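Local coordinates for nuclear import protein MOG1 (Saccharomyces cerevisiae, PDB 1JHS), which binds the Ran GTPase Gsp1 and takes part in nuclear protein import and poly(A)+ mRNA export, at residues A[33-38]-A[57-62]; A[14-19]-A[173-178]. The protein carries 1 engineered substitution. All coordinates share one frame; numbering follows the deposited sequence.

Contact 1 of 2, residues A[33-38]-A[57-62]. Engineered in segment 33-38: Ala35 (natural residue Glu).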
loop_
_atom_site.group_PDB
_atom_site.type_symbol
_atom_site.label_atom_id
_atom_site.label_comp_id
_atom_site.label_asym_id
_atom_site.label_seq_id
_atom_site.Cartn_x
_atom_site.Cartn_y
_atom_site.Cartn_z
ATOM N N THR A 33 -3.624 6.854 13.890
ATOM C CA THR A 33 -3.044 5.538 13.611
ATOM C C THR A 33 -2.292 5.483 12.276
ATOM O O THR A 33 -1.731 4.441 11.920
ATOM C CB THR A 33 -4.154 4.465 13.567
ATOM O OG1 THR A 33 -5.129 4.844 12.582
ATOM C CG2 THR A 33 -4.844 4.332 14.941
ATOM N N GLN A 34 -2.251 6.606 11.562
ATOM C CA GLN A 34 -1.627 6.625 10.227
ATOM C C GLN A 34 -0.394 7.452 9.961
ATOM O O GLN A 34 -0.134 8.466 10.632
ATOM C CB GLN A 34 -2.655 7.084 9.178
ATOM C CG GLN A 34 -3.861 6.189 9.004
ATOM C CD GLN A 34 -4.811 6.681 7.913
ATOM O OE1 GLN A 34 -4.666 7.794 7.393
ATOM N NE2 GLN A 34 -5.794 5.852 7.572
ATOM N N ALA A 35 0.364 6.998 8.958
ATOM C CA ALA A 35 1.510 7.726 8.439
ATOM C C ALA A 35 1.103 7.859 6.942
ATOM O O ALA A 35 0.666 6.882 6.332
ATOM C CB ALA A 35 2.801 6.913 8.604
ATOM N N VAL A 36 1.183 9.062 6.380
ATOM C CA VAL A 36 0.757 9.302 4.990
ATOM C C VAL A 36 1.836 10.021 4.196
ATOM O O VAL A 36 2.307 11.085 4.617
ATOM C CB VAL A 36 -0.520 10.198 4.962
ATOM C CG1 VAL A 36 -0.973 10.455 3.522
ATOM C CG2 VAL A 36 -1.645 9.522 5.801
ATOM N N TYR A 37 2.218 9.449 3.052
ATOM C CA TYR A 37 3.220 10.080 2.179
ATOM C C TYR A 37 2.616 10.250 0.791
ATOM O O TYR A 37 1.898 9.352 0.317
ATOM C CB TYR A 37 4.471 9.201 2.059
ATOM C CG TYR A 37 5.330 9.253 3.287
ATOM C CD1 TYR A 37 4.980 8.541 4.431
ATOM C CD2 TYR A 37 6.438 10.107 3.345
ATOM C CE1 TYR A 37 5.703 8.683 5.617
ATOM C CE2 TYR A 37 7.172 10.261 4.531
ATOM C CZ TYR A 37 6.786 9.543 5.658
ATOM O OH TYR A 37 7.474 9.686 6.843
ATOM N N VAL A 38 2.867 11.385 0.144
ATOM C CA VAL A 38 2.348 11.567 -1.227
ATOM C C VAL A 38 3.481 11.950 -2.174
ATOM O O VAL A 38 4.452 12.633 -1.781
ATOM C CB VAL A 38 1.251 12.668 -1.356
ATOM C CG1 VAL A 38 -0.026 12.249 -0.619
ATOM C CG2 VAL A 38 1.790 14.014 -0.855
ATOM N N ILE A 57 1.040 6.754 -0.284
ATOM C CA ILE A 57 1.341 5.660 0.626
ATOM C C ILE A 57 0.721 5.905 2.003
ATOM O O ILE A 57 0.898 6.976 2.580
ATOM C CB ILE A 57 2.885 5.540 0.826
ATOM C CG1 ILE A 57 3.582 5.312 -0.532
ATOM C CG2 ILE A 57 3.201 4.419 1.840
ATOM C CD1 ILE A 57 5.155 5.428 -0.478
ATOM N N ILE A 58 -0.002 4.921 2.516
ATOM C CA ILE A 58 -0.594 5.045 3.845
ATOM C C ILE A 58 -0.165 3.838 4.680
ATOM O O ILE A 58 -0.228 2.712 4.222
ATOM C CB ILE A 58 -2.140 5.032 3.828
ATOM C CG1 ILE A 58 -2.695 6.264 3.105
ATOM C CG2 ILE A 58 -2.659 5.018 5.308
ATOM C CD1 ILE A 58 -4.202 6.290 3.068
ATOM N N VAL A 59 0.291 4.091 5.897
ATOM C CA VAL A 59 0.668 3.014 6.806
ATOM C C VAL A 59 -0.385 3.174 7.877
ATOM O O VAL A 59 -0.620 4.294 8.355
ATOM C CB VAL A 59 2.074 3.241 7.420
ATOM C CG1 VAL A 59 2.381 2.141 8.417
ATOM C CG2 VAL A 59 3.128 3.256 6.324
ATOM N N ASP A 60 -1.034 2.085 8.261
ATOM C CA ASP A 60 -2.095 2.191 9.253
ATOM C C ASP A 60 -1.944 1.116 10.324
ATOM O O ASP A 60 -1.804 -0.062 10.006
ATOM C CB ASP A 60 -3.440 2.031 8.570
ATOM C CG ASP A 60 -4.558 2.762 9.299
ATOM O OD1 ASP A 60 -4.364 3.141 10.482
ATOM O OD2 ASP A 60 -5.627 2.960 8.677
ATOM N N LEU A 61 -1.978 1.533 11.587
ATOM C CA LEU A 61 -1.845 0.595 12.709
ATOM C C LEU A 61 -3.256 0.209 13.112
ATOM O O LEU A 61 -3.994 1.023 13.686
ATOM C CB LEU A 61 -1.130 1.276 13.871
ATOM C CG LEU A 61 0.253 1.848 13.530
ATOM C CD1 LEU A 61 0.861 2.491 14.787
ATOM C CD2 LEU A 61 1.181 0.734 13.024
ATOM N N LEU A 62 -3.637 -1.029 12.802
ATOM C CA LEU A 62 -4.982 -1.497 13.080
ATOM C C LEU A 62 -5.022 -2.621 14.113
ATOM O O LEU A 62 -4.022 -3.256 14.397
ATOM C CB LEU A 62 -5.619 -1.979 11.769
ATOM C CG LEU A 62 -5.680 -0.950 10.616
ATOM C CD1 LEU A 62 -6.281 -1.600 9.358
ATOM C CD2 LEU A 62 -6.539 0.232 11.055
#

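Contact 2 of 2, residues A[14-19]-A[173-178]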
loop_
_atom_site.group_PDB
_atom_site.type_symbol
_atom_site.label_atom_id
_atom_site.label_comp_id
_atom_site.label_asym_id
_atom_site.label_seq_id
_atom_site.Cartn_x
_atom_site.Cartn_y
_atom_site.Cartn_z
ATOM N N THR A 14 10.416 2.552 11.676
ATOM C CA THR A 14 11.117 3.038 10.496
ATOM C C THR A 14 10.793 2.108 9.324
ATOM O O THR A 14 10.450 0.937 9.510
ATOM C CB THR A 14 12.683 3.101 10.672
ATOM O OG1 THR A 14 13.205 1.788 10.923
ATOM C CG2 THR A 14 13.055 4.026 11.833
ATOM N N THR A 15 10.843 2.663 8.118
ATOM C CA THR A 15 10.648 1.889 6.900
ATOM C C THR A 15 11.271 2.790 5.844
ATOM O O THR A 15 12.068 3.679 6.192
ATOM C CB THR A 15 9.142 1.582 6.615
ATOM O OG1 THR A 15 9.041 0.772 5.429
ATOM C CG2 THR A 15 8.337 2.862 6.436
ATOM N N VAL A 16 10.952 2.581 4.573
ATOM C CA VAL A 16 11.535 3.449 3.546
ATOM C C VAL A 16 10.454 3.955 2.618
ATOM O O VAL A 16 9.391 3.341 2.529
ATOM C CB VAL A 16 12.575 2.691 2.691
ATOM C CG1 VAL A 16 13.705 2.183 3.572
ATOM C CG2 VAL A 16 11.898 1.497 1.962
ATOM N N VAL A 17 10.714 5.102 1.976
ATOM C CA VAL A 17 9.817 5.656 0.966
ATOM C C VAL A 17 10.688 6.231 -0.167
ATOM O O VAL A 17 11.884 6.526 0.027
ATOM C CB VAL A 17 8.834 6.764 1.508
ATOM C CG1 VAL A 17 8.036 6.227 2.709
ATOM C CG2 VAL A 17 9.589 8.033 1.850
ATOM N N PRO A 18 10.118 6.380 -1.374
ATOM C CA PRO A 18 10.920 6.919 -2.481
ATOM C C PRO A 18 11.268 8.387 -2.340
ATOM O O PRO A 18 10.580 9.141 -1.658
ATOM C CB PRO A 18 10.019 6.731 -3.711
ATOM C CG PRO A 18 9.050 5.642 -3.302
ATOM C CD PRO A 18 8.781 5.997 -1.841
ATOM N N PRO A 19 12.351 8.814 -3.012
ATOM C CA PRO A 19 12.701 10.232 -2.922
ATOM C C PRO A 19 11.587 11.052 -3.602
ATOM O O PRO A 19 10.895 10.565 -4.504
ATOM C CB PRO A 19 14.041 10.312 -3.660
ATOM C CG PRO A 19 14.058 9.081 -4.569
ATOM C CD PRO A 19 13.400 8.034 -3.701
ATOM N N GLN A 173 7.234 -4.281 -1.282
ATOM C CA GLN A 173 8.014 -5.334 -0.660
ATOM C C GLN A 173 9.218 -4.780 0.100
ATOM O O GLN A 173 9.562 -5.280 1.174
ATOM C CB GLN A 173 8.403 -6.381 -1.711
ATOM C CG GLN A 173 7.163 -7.184 -2.173
ATOM C CD GLN A 173 7.474 -8.532 -2.803
ATOM O OE1 GLN A 173 8.324 -8.630 -3.706
ATOM N NE2 GLN A 173 6.765 -9.592 -2.341
ATOM N N GLU A 174 9.855 -3.740 -0.440
ATOM C CA GLU A 174 11.001 -3.131 0.265
ATOM C C GLU A 174 10.544 -2.479 1.577
ATOM O O GLU A 174 11.262 -2.529 2.573
ATOM C CB GLU A 174 11.718 -2.099 -0.613
ATOM C CG GLU A 174 12.363 -2.716 -1.874
ATOM C CD GLU A 174 13.346 -1.778 -2.567
ATOM O OE1 GLU A 174 13.777 -2.107 -3.698
ATOM O OE2 GLU A 174 13.705 -0.719 -1.986
ATOM N N MET A 175 9.360 -1.860 1.575
ATOM C CA MET A 175 8.830 -1.256 2.794
ATOM C C MET A 175 8.606 -2.329 3.853
ATOM O O MET A 175 8.863 -2.115 5.053
ATOM C CB MET A 175 7.504 -0.545 2.509
ATOM C CG MET A 175 7.666 0.699 1.615
ATOM S SD MET A 175 6.113 1.617 1.564
ATOM C CE MET A 175 6.066 2.330 3.247
ATOM N N VAL A 176 8.143 -3.493 3.413
ATOM C CA VAL A 176 7.899 -4.590 4.346
ATOM C C VAL A 176 9.206 -5.147 4.888
ATOM O O VAL A 176 9.338 -5.380 6.097
ATOM C CB VAL A 176 7.106 -5.713 3.652
ATOM C CG1 VAL A 176 7.098 -7.002 4.511
ATOM C CG2 VAL A 176 5.682 -5.222 3.392
ATOM N N ARG A 177 10.171 -5.361 3.998
ATOM C CA ARG A 177 11.460 -5.898 4.436
ATOM C C ARG A 177 12.222 -4.938 5.329
ATOM O O ARG A 177 12.943 -5.382 6.220
ATOM C CB ARG A 177 12.314 -6.286 3.230
ATOM C CG ARG A 177 11.816 -7.600 2.630
ATOM C CD ARG A 177 12.840 -8.202 1.746
ATOM N NE ARG A 177 12.630 -9.637 1.567
ATOM C CZ ARG A 177 11.511 -10.166 1.134
ATOM N NH1 ARG A 177 10.505 -9.354 0.859
ATOM N NH2 ARG A 177 11.416 -11.480 0.911
ATOM N N LYS A 178 12.042 -3.639 5.102
ATOM C CA LYS A 178 12.723 -2.598 5.888
ATOM C C LYS A 178 11.967 -2.135 7.135
ATOM O O LYS A 178 12.494 -1.341 7.939
ATOM C CB LYS A 178 12.973 -1.372 5.010
ATOM C CG LYS A 178 14.078 -1.552 3.984
ATOM C CD LYS A 178 15.433 -1.360 4.635
ATOM C CE LYS A 178 16.518 -1.276 3.581
ATOM N NZ LYS A 178 17.790 -0.759 4.188
HETATM O O HOH W 1 13.982 0.622 8.540
#

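Contact 1 of 2, residues A[33-38]-A[57-62]
Gln34 lies against Asp60 as a non-hydrogen-bonded pair of antiparallel strands, and the two side chains leave the sheet on the same face. From CB, which lies near Val59 O, Gln34 steps to CG, 3.5 Å from CG of Asp60. With CG set anti to the carbonyl carbon (chi1 -63°) and the chain extended beyond it, Gln34 CD arrives 3.8 Å from CG2 of Ile58. The amide then splits its contacts: OE1 stays near that same methyl, while Gln34 NE2 donates to OD2 of Asp60 at 3.1 Å. This bond is nearly straight and lies close to the amide plane, yet it reaches the carboxylate from above, the two planes standing 85° apart. The other oxygen, Asp60 OD1, accepts from Thr33 OG1 at 2.8 Å through its syn lone pair, so each carboxylate oxygen has a donor from the segment 33-38, which should restrain rotation of the group.

On the other face, Ala35, an engineered replacement of glutamate, brings CB to 3.9 Å from CB of Val59, and Tyr37 sets CB 4.2 Å from CB of Ile57. Leu8 of strand 4-8 covers Ala35, Tyr37 and Val59 there. Paired backbone bonds link Ala35 with Val59 and Tyr37 with Ile57, and Leu61 N donates to Thr33 O at the loop end. On their outer edges the strands bond to Ala24 and Ile22 on one flank and to Ser143 and Val141 on the other. The arrangement is regular antiparallel pairing of neighbouring strands within the large, seven-stranded sheet of the Mog1 fold.

Contact 2 of 2, residues A[14-19]-A[173-178]
Thr15 and Met175 join a strand of the small three-stranded antiparallel sheet to the C-terminal helix 163-178 of the Mog1 fold, the two short segments running nearly antiparallel at 159°. The threonine and methionine side chains cross at a slant. Thr15 OG1, anti to its backbone N (chi1 -178°), is directed to the helix and donates to Met175 O at 2.9 Å, with a C=O...donor angle of 108°, so the hydroxyl comes in beside the carbonyl. The methyl Thr15 CG2 lies 4.0 Å from Met175 CE. An alanine in place of Thr15 would probably leave Met175 O without this strand donor and open a gap beside the methionine methyl.

Met175 CG lies 3.3 Å from Val16 O, a buried oxygen with no polar partner in the model. The bend at chi3 of the methionine sets CE near the same oxygen and near Thr15 CG2, and CE also approaches CG1 of Val17. Beyond this group, strand 4-8 backs Thr15 through Val6 and Leu8.

Val16 and Lys178 likewise meet at a slant, and the ammonium end of the lysine leads away from the strand. Val16 CG2 lies near the helix backbone at Glu174 O. The other valine methyl runs against the aliphatic part of the lysine, with Val16 CG1 3.8 Å from Lys178 CG and at a similar distance from its CB and CD.

How the contacts relate
From the N terminus the chain first enters the segment 14-19, the strand half of contact 2, and then turns through Pro18 and Pro19 toward the large sheet. Contact 1 soon closes a short loop of 18 residues between 33-38 and 57-62. Contact 2 closes only after another 110 residues or so, when helix 163-178 returns, so the smaller loop lies wholly within the larger one. Contact 1 joins neighbouring strands of the large sheet, and contact 2 ties the small sheet to the helix. They meet directly, chiefly at Ile57, whose CG2 packs 3.8 Å from Met175 CE and whose CD1 touches Pro18 CD; Tyr37 also touches Val17.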